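Local coordinates for Serine/threonine-protein kinase PknI (Mycobacterium tuberculosis, PDB 5XLM) that phosphorylates proteins on serine and threonine, helps slow mycobacterial growth inside the infected host, and is represented here by its extracellular sensor domain, at residues A137-P142 against V147-V152; P96-L101 against R112-Q117. All blocks are in the same frame, centred on the assembly; numbering follows the deposited sequence.

Interaction 1 (A137-P142 against V147-V152)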
ATOM      1  N   ALA A 137       5.565   1.224  -1.726  1.00 17.59           N
ATOM      2  CA  ALA A 137       6.269   0.250  -2.546  1.00 16.33           C
ATOM      3  C   ALA A 137       6.204  -1.095  -1.845  1.00 19.55           C
ATOM      4  O   ALA A 137       6.485  -1.186  -0.647  1.00 16.99           O
ATOM      5  CB  ALA A 137       7.723   0.662  -2.786  1.00 16.44           C
ATOM      6  N   LEU A 138       5.815  -2.131  -2.585  1.00 16.52           N
ATOM      7  CA  LEU A 138       5.708  -3.482  -2.048  1.00 18.51           C
ATOM      8  C   LEU A 138       6.437  -4.439  -2.977  1.00 20.99           C
ATOM      9  O   LEU A 138       6.081  -4.556  -4.155  1.00 21.78           O
ATOM     10  CB  LEU A 138       4.245  -3.902  -1.882  1.00 16.00           C
ATOM     11  CG  LEU A 138       3.452  -3.162  -0.806  1.00 22.22           C
ATOM     12  CD1 LEU A 138       2.020  -3.658  -0.780  1.00 20.49           C
ATOM     13  CD2 LEU A 138       4.111  -3.333   0.555  1.00 20.72           C
ATOM     14  N   ARG A 139       7.452  -5.119  -2.450  1.00 22.13           N
ATOM     15  CA  ARG A 139       8.244  -6.041  -3.244  1.00 18.49           C
ATOM     16  C   ARG A 139       7.822  -7.467  -2.942  1.00 27.66           C
ATOM     17  O   ARG A 139       7.841  -7.874  -1.770  1.00 28.37           O
ATOM     18  CB  ARG A 139       9.730  -5.854  -2.959  1.00 21.10           C
ATOM     19  CG  ARG A 139      10.266  -4.512  -3.424  1.00 18.75           C
ATOM     20  CD  ARG A 139      10.561  -3.572  -2.267  1.00 18.67           C
ATOM     21  NE  ARG A 139      10.831  -2.212  -2.729  1.00 20.56           N
ATOM     22  CZ  ARG A 139      11.282  -1.231  -1.954  1.00 23.00           C
ATOM     23  NH1 ARG A 139      11.528  -1.460  -0.671  1.00 20.96           N
ATOM     24  NH2 ARG A 139      11.493  -0.021  -2.461  1.00 27.19           N
ATOM     25  N   PRO A 140       7.440  -8.255  -3.946  1.00 21.87           N
ATOM     26  CA  PRO A 140       7.012  -9.635  -3.681  1.00 26.37           C
ATOM     27  C   PRO A 140       8.177 -10.472  -3.176  1.00 37.76           C
ATOM     28  O   PRO A 140       9.240 -10.519  -3.797  1.00 39.14           O
ATOM     29  CB  PRO A 140       6.519 -10.129  -5.047  1.00 22.36           C
ATOM     30  CG  PRO A 140       6.332  -8.888  -5.874  1.00 31.45           C
ATOM     31  CD  PRO A 140       7.346  -7.910  -5.371  1.00 16.64           C
ATOM     32  N   GLN A 141       7.949 -11.139  -2.054  1.00 42.36           N
ATOM     33  CA  GLN A 141       8.928 -12.041  -1.483  1.00 47.66           C
ATOM     34  C   GLN A 141       8.730 -13.397  -2.155  1.00 57.64           C
ATOM     35  O   GLN A 141       7.666 -13.661  -2.719  1.00 50.43           O
ATOM     36  CB  GLN A 141       8.789 -12.124   0.033  1.00 40.35           C
ATOM     37  CG  GLN A 141       9.118 -10.812   0.721  1.00 34.14           C
ATOM     38  CD  GLN A 141      10.346 -10.144   0.130  1.00 41.96           C
ATOM     39  OE1 GLN A 141      11.409 -10.750   0.034  1.00 52.30           O
ATOM     40  NE2 GLN A 141      10.202  -8.886  -0.267  1.00 39.53           N
ATOM     41  N   PRO A 142       9.722 -14.271  -2.085  1.00 74.31           N
ATOM     42  CA  PRO A 142       9.602 -15.582  -2.728  1.00 81.64           C
ATOM     43  C   PRO A 142       8.432 -16.374  -2.158  1.00 83.47           C
ATOM     44  O   PRO A 142       7.750 -17.103  -2.877  1.00 85.69           O
ATOM     45  CB  PRO A 142      10.922 -16.260  -2.367  1.00 85.91           C
ATOM     46  CG  PRO A 142      11.888 -15.131  -2.253  1.00 84.25           C
ATOM     47  CD  PRO A 142      11.112 -13.967  -1.702  1.00 78.57           C
ATOM     48  N   VAL A 147       7.100  -7.293   1.102  1.00 24.30           N
ATOM     49  CA  VAL A 147       7.817  -6.401   2.003  1.00 23.68           C
ATOM     50  C   VAL A 147       8.209  -5.158   1.223  1.00 22.09           C
ATOM     51  O   VAL A 147       8.665  -5.250   0.078  1.00 20.00           O
ATOM     52  CB  VAL A 147       9.060  -7.085   2.612  1.00 28.29           C
ATOM     53  CG1 VAL A 147       9.824  -6.116   3.498  1.00 27.90           C
ATOM     54  CG2 VAL A 147       8.650  -8.321   3.398  1.00 26.10           C
ATOM     55  N   GLY A 148       8.017  -3.996   1.833  1.00 19.68           N
ATOM     56  CA  GLY A 148       8.367  -2.758   1.175  1.00 19.56           C
ATOM     57  C   GLY A 148       8.486  -1.593   2.129  1.00 20.41           C
ATOM     58  O   GLY A 148       8.975  -1.749   3.251  1.00 20.47           O
ATOM     59  N   GLU A 149       8.041  -0.417   1.698  1.00 21.09           N
ATOM     60  CA  GLU A 149       8.173   0.766   2.532  1.00 18.85           C
ATOM     61  C   GLU A 149       7.255   1.857   2.011  1.00 18.12           C
ATOM     62  O   GLU A 149       6.917   1.893   0.825  1.00 18.13           O
ATOM     63  CB  GLU A 149       9.621   1.268   2.566  1.00 21.29           C
ATOM     64  CG  GLU A 149      10.165   1.627   1.198  1.00 30.60           C
ATOM     65  CD  GLU A 149      11.648   1.934   1.212  1.00 31.90           C
ATOM     66  OE1 GLU A 149      12.139   2.493   2.216  1.00 31.79           O
ATOM     67  OE2 GLU A 149      12.326   1.608   0.213  1.00 38.93           O
ATOM     68  N   MET A 150       6.853   2.740   2.919  1.00 23.76           N
ATOM     69  CA  MET A 150       6.146   3.960   2.564  1.00 24.26           C
ATOM     70  C   MET A 150       7.158   5.096   2.494  1.00 29.20           C
ATOM     71  O   MET A 150       7.940   5.295   3.429  1.00 28.07           O
ATOM     72  CB  MET A 150       5.051   4.259   3.587  1.00 27.99           C
ATOM     73  CG  MET A 150       4.124   5.408   3.229  1.00 42.75           C
ATOM     74  SD  MET A 150       2.713   5.469   4.353  1.00 62.00           S
ATOM     75  CE  MET A 150       2.320   7.216   4.339  1.00 65.87           C
ATOM     76  N   VAL A 151       7.157   5.821   1.379  1.00 27.51           N
ATOM     77  CA  VAL A 151       8.151   6.854   1.111  1.00 30.10           C
ATOM     78  C   VAL A 151       7.444   8.200   1.083  1.00 31.90           C
ATOM     79  O   VAL A 151       6.534   8.415   0.271  1.00 30.41           O
ATOM     80  CB  VAL A 151       8.900   6.598  -0.206  1.00 30.04           C
ATOM     81  CG1 VAL A 151       9.930   7.687  -0.449  1.00 27.21           C
ATOM     82  CG2 VAL A 151       9.565   5.228  -0.182  1.00 28.03           C
ATOM     83  N   VAL A 152       7.865   9.105   1.960  1.00 29.26           N
ATOM     84  CA  VAL A 152       7.282  10.435   2.079  1.00 30.96           C
ATOM     85  C   VAL A 152       8.385  11.449   1.810  1.00 37.25           C
ATOM     86  O   VAL A 152       9.277  11.643   2.647  1.00 35.88           O
ATOM     87  CB  VAL A 152       6.649  10.662   3.457  1.00 39.54           C
ATOM     88  CG1 VAL A 152       5.935  12.003   3.495  1.00 34.80           C
ATOM     89  CG2 VAL A 152       5.695   9.526   3.798  1.00 36.68           C
TER
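Arg139 and Val147 pair at the turn end of the antiparallel hairpin of strands 131-140 and 146-154. Each bonds to the other twice: Arg139 N to Val147 O at 2.8 Å and Val147 N to Arg139 O at 3.0 Å. Ala137 and Glu149 form the next hydrogen-bonded pair, Ala137 N reaching Glu149 O and Glu149 N returning to Ala137 O. Between these pairs Gly148, without a side chain, lets the strands close in: its CA lies 4.2 Å from Leu138 CA and makes a CA-H...O contact of 3.1 Å with Ala137 O. On the face bearing Arg139 and Glu149, the arginine bends at chi2 (108°) and crosses toward the glutamate. NH1 and NH2 grip one oxygen end-on: NH2 lies 3.2 Å from Glu149 OE2, on that oxygen's anti lone pair, while NH1 meets it from above the carboxylate plane, with guanidinium and carboxylate 72° apart. Held at NE by Gln108 OE1 of strand 108-117 and at NH1 and NH2 by Glu149 OE2, the guanidinium has little freedom to turn. Nearer the turn, Gln141 slants across Val147, its CG 3.7 Å from Val147 CG2. The partly exposed salt bridge probably adds an electrostatic tie to the backbone ladder.

Interaction 2 (P96-L101 against R112-Q117); sequences PVRPFL and RPETVQ
A surface salt bridge between Arg98 and Glu114, with a separate small contact of a Leu101 methyl against the Arg112 guanidinium, spans the open end of the hairpin formed by strands 100-105 and 108-117. Here the chains have separated: the nearest CA atoms, those of Leu101 and Arg112, are 6.9 Å apart, and side chains alone bridge the two segments. Arg98 belongs to the loop that leads into strand 100-105. Its chain turns at chi2 (92°) and runs toward Glu114, which comes from the opposite direction; the glutamate has CG between its backbone N and carbonyl carbon (chi1 47°) and is extended from there on. The guanidinium presents its NH1/NH2 end to a single oxygen, with Arg98 NH2 2.7 Å and Arg98 NH1 2.8 Å from Glu114 OE2. Both hydrogen bonds are weak because the N-H directions point well aside from the acceptor. Glu114 OE1 lies farther off, 3.3 Å from Arg98 NH2, and the two flat groups stand almost at right angles, 86° apart. At the other site Leu101 and Arg112 run alongside each other in the same direction, and Leu101 CD1 approaches Arg112 NH1 obliquely at 3.5 Å. The flanking backbones are held by neighbouring strands, Phe100 bonding to Ala81 and Glu114 to Gln134, while the Phe100 ring meets Trp66 edge-to-face. Short distances with poor bond angles suggest that charge attraction, more than directed hydrogen bonding, links the Arg98 loop to the strand, an attraction that solvent probably weakens at this exposed position.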
ATOM      1  N   PRO A  96     -16.717   5.707   3.346  1.00 86.93           N
ATOM      2  CA  PRO A  96     -15.977   5.196   2.186  1.00 79.32           C
ATOM      3  C   PRO A  96     -14.640   5.901   2.014  1.00 75.25           C
ATOM      4  O   PRO A  96     -14.529   7.118   2.179  1.00 74.70           O
ATOM      5  CB  PRO A  96     -16.918   5.484   1.011  1.00 78.92           C
ATOM      6  CG  PRO A  96     -18.273   5.505   1.621  1.00 82.38           C
ATOM      7  CD  PRO A  96     -18.093   6.096   2.990  1.00 87.08           C
ATOM      8  N   VAL A  97     -13.621   5.114   1.681  1.00 66.71           N
ATOM      9  CA  VAL A  97     -12.280   5.609   1.407  1.00 58.54           C
ATOM     10  C   VAL A  97     -11.963   5.317  -0.052  1.00 56.15           C
ATOM     11  O   VAL A  97     -12.243   4.220  -0.548  1.00 60.13           O
ATOM     12  CB  VAL A  97     -11.234   4.963   2.340  1.00 57.23           C
ATOM     13  CG1 VAL A  97      -9.834   5.463   2.007  1.00 57.62           C
ATOM     14  CG2 VAL A  97     -11.574   5.247   3.795  1.00 58.07           C
ATOM     15  N   ARG A  98     -11.389   6.301  -0.737  1.00 61.90           N
ATOM     16  CA  ARG A  98     -11.080   6.134  -2.148  1.00 67.98           C
ATOM     17  C   ARG A  98     -10.061   5.011  -2.337  1.00 62.52           C
ATOM     18  O   ARG A  98      -9.113   4.891  -1.551  1.00 62.13           O
ATOM     19  CB  ARG A  98     -10.551   7.441  -2.746  1.00 83.14           C
ATOM     20  CG  ARG A  98      -9.542   8.200  -1.880  1.00 96.44           C
ATOM     21  CD  ARG A  98      -8.100   7.809  -2.189  1.00101.96           C
ATOM     22  NE  ARG A  98      -7.144   8.788  -1.673  1.00104.60           N
ATOM     23  CZ  ARG A  98      -5.824   8.630  -1.693  1.00100.81           C
ATOM     24  NH1 ARG A  98      -5.293   7.523  -2.196  1.00 96.46           N
ATOM     25  NH2 ARG A  98      -5.033   9.575  -1.204  1.00101.54           N
ATOM     26  N   PRO A  99     -10.233   4.166  -3.349  1.00 55.86           N
ATOM     27  CA  PRO A  99      -9.248   3.111  -3.601  1.00 51.09           C
ATOM     28  C   PRO A  99      -7.970   3.679  -4.195  1.00 46.80           C
ATOM     29  O   PRO A  99      -7.990   4.632  -4.976  1.00 56.44           O
ATOM     30  CB  PRO A  99      -9.964   2.194  -4.596  1.00 52.79           C
ATOM     31  CG  PRO A  99     -10.891   3.116  -5.331  1.00 55.62           C
ATOM     32  CD  PRO A  99     -11.352   4.125  -4.308  1.00 58.50           C
ATOM     33  N   PHE A 100      -6.845   3.082  -3.815  1.00 40.64           N
ATOM     34  CA  PHE A 100      -5.555   3.451  -4.375  1.00 38.98           C
ATOM     35  C   PHE A 100      -5.076   2.358  -5.320  1.00 30.97           C
ATOM     36  O   PHE A 100      -5.457   1.190  -5.202  1.00 32.71           O
ATOM     37  CB  PHE A 100      -4.517   3.722  -3.273  1.00 34.87           C
ATOM     38  CG  PHE A 100      -3.946   2.482  -2.635  1.00 37.15           C
ATOM     39  CD1 PHE A 100      -4.589   1.873  -1.570  1.00 33.53           C
ATOM     40  CD2 PHE A 100      -2.746   1.948  -3.078  1.00 35.86           C
ATOM     41  CE1 PHE A 100      -4.055   0.743  -0.974  1.00 34.82           C
ATOM     42  CE2 PHE A 100      -2.212   0.817  -2.489  1.00 32.77           C
ATOM     43  CZ  PHE A 100      -2.867   0.215  -1.435  1.00 38.60           C
ATOM     44  N   LEU A 101      -4.242   2.756  -6.274  1.00 31.34           N
ATOM     45  CA  LEU A 101      -3.816   1.883  -7.356  1.00 28.71           C
ATOM     46  C   LEU A 101      -2.323   1.613  -7.251  1.00 32.23           C
ATOM     47  O   LEU A 101      -1.551   2.487  -6.844  1.00 31.16           O
ATOM     48  CB  LEU A 101      -4.140   2.508  -8.717  1.00 37.67           C
ATOM     49  CG  LEU A 101      -5.527   3.147  -8.830  1.00 52.00           C
ATOM     50  CD1 LEU A 101      -5.702   3.843 -10.171  1.00 57.39           C
ATOM     51  CD2 LEU A 101      -6.623   2.107  -8.618  1.00 48.68           C
ATOM     52  N   ARG A 112       0.915   5.253  -7.209  1.00 37.28           N
ATOM     53  CA  ARG A 112       1.294   6.523  -7.798  1.00 43.21           C
ATOM     54  C   ARG A 112       1.526   7.555  -6.697  1.00 43.99           C
ATOM     55  O   ARG A 112       0.860   7.517  -5.656  1.00 44.98           O
ATOM     56  CB  ARG A 112       0.224   7.023  -8.773  1.00 53.07           C
ATOM     57  CG  ARG A 112      -1.053   7.517  -8.123  1.00 63.05           C
ATOM     58  CD  ARG A 112      -1.859   8.373  -9.089  1.00 74.03           C
ATOM     59  NE  ARG A 112      -2.347   7.608 -10.234  1.00 81.07           N
ATOM     60  CZ  ARG A 112      -3.613   7.235 -10.397  1.00 84.50           C
ATOM     61  NH1 ARG A 112      -3.971   6.542 -11.470  1.00 86.18           N
ATOM     62  NH2 ARG A 112      -4.525   7.564  -9.492  1.00 83.78           N
ATOM     63  N   PRO A 113       2.482   8.461  -6.878  1.00 43.61           N
ATOM     64  CA  PRO A 113       2.718   9.484  -5.857  1.00 41.17           C
ATOM     65  C   PRO A 113       1.531  10.428  -5.752  1.00 44.20           C
ATOM     66  O   PRO A 113       0.933  10.822  -6.756  1.00 51.35           O
ATOM     67  CB  PRO A 113       3.977  10.201  -6.356  1.00 41.89           C
ATOM     68  CG  PRO A 113       4.004   9.942  -7.828  1.00 43.96           C
ATOM     69  CD  PRO A 113       3.417   8.573  -8.009  1.00 44.32           C
ATOM     70  N   GLU A 114       1.177  10.774  -4.519  1.00 40.16           N
ATOM     71  CA  GLU A 114       0.042  11.644  -4.258  1.00 42.52           C
ATOM     72  C   GLU A 114       0.458  12.745  -3.297  1.00 52.90           C
ATOM     73  O   GLU A 114       1.161  12.492  -2.314  1.00 45.63           O
ATOM     74  CB  GLU A 114      -1.149  10.858  -3.691  1.00 45.97           C
ATOM     75  CG  GLU A 114      -0.799   9.898  -2.565  1.00 57.78           C
ATOM     76  CD  GLU A 114      -1.982   9.046  -2.131  1.00 76.42           C
ATOM     77  OE1 GLU A 114      -1.927   8.461  -1.028  1.00 78.99           O
ATOM     78  OE2 GLU A 114      -2.969   8.963  -2.896  1.00 80.59           O
ATOM     79  N   THR A 115       0.027  13.967  -3.597  1.00 57.54           N
ATOM     80  CA  THR A 115       0.361  15.110  -2.761  1.00 59.64           C
ATOM     81  C   THR A 115      -0.452  15.072  -1.473  1.00 58.32           C
ATOM     82  O   THR A 115      -1.685  14.994  -1.504  1.00 59.91           O
ATOM     83  CB  THR A 115       0.103  16.415  -3.516  1.00 61.10           C
ATOM     84  OG1 THR A 115       0.782  16.382  -4.778  1.00 56.72           O
ATOM     85  CG2 THR A 115       0.605  17.605  -2.712  1.00 60.39           C
ATOM     86  N   VAL A 116       0.241  15.121  -0.338  1.00 52.75           N
ATOM     87  CA  VAL A 116      -0.385  15.028   0.977  1.00 51.18           C
ATOM     88  C   VAL A 116       0.239  16.079   1.886  1.00 60.08           C
ATOM     89  O   VAL A 116       1.461  16.261   1.895  1.00 60.30           O
ATOM     90  CB  VAL A 116      -0.226  13.614   1.578  1.00 43.95           C
ATOM     91  CG1 VAL A 116      -0.642  13.596   3.039  1.00 50.67           C
ATOM     92  CG2 VAL A 116      -1.036  12.600   0.781  1.00 41.30           C
ATOM     93  N   GLN A 117      -0.603  16.775   2.647  1.00 64.65           N
ATOM     94  CA  GLN A 117      -0.128  17.793   3.572  1.00 64.68           C
ATOM     95  C   GLN A 117       0.402  17.160   4.851  1.00 62.74           C
ATOM     96  O   GLN A 117      -0.149  16.177   5.353  1.00 53.82           O
ATOM     97  CB  GLN A 117      -1.246  18.784   3.895  1.00 66.43           C
ATOM     98  CG  GLN A 117      -1.616  19.692   2.738  1.00 69.90           C
ATOM     99  CD  GLN A 117      -0.453  20.556   2.288  1.00 73.16           C
ATOM    100  OE1 GLN A 117       0.362  20.992   3.102  1.00 74.77           O
ATOM    101  NE2 GLN A 117      -0.366  20.801   0.986  1.00 71.62           N
TER

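In the fold
Both contacts belong to one antiparallel sheet and to successive hairpins in the chain: strand 108-117 of interaction 2 pairs with strand 131-140 of interaction 1. Their centres lie about 17 Å apart, on opposite sides of the chain's centre, and they do not touch. Interaction 1 is partly buried and sits near a hairpin turn, where regular backbone pairing does most of the joining and the Arg-Glu bridge is added on one face. Interaction 2 is a surface contact across the diverging end of its hairpin and relies on side chains. In each, an arginine clasps one carboxylate oxygen with two nitrogens, but the bonds of Arg139 are straighter, though longer, than those of Arg98.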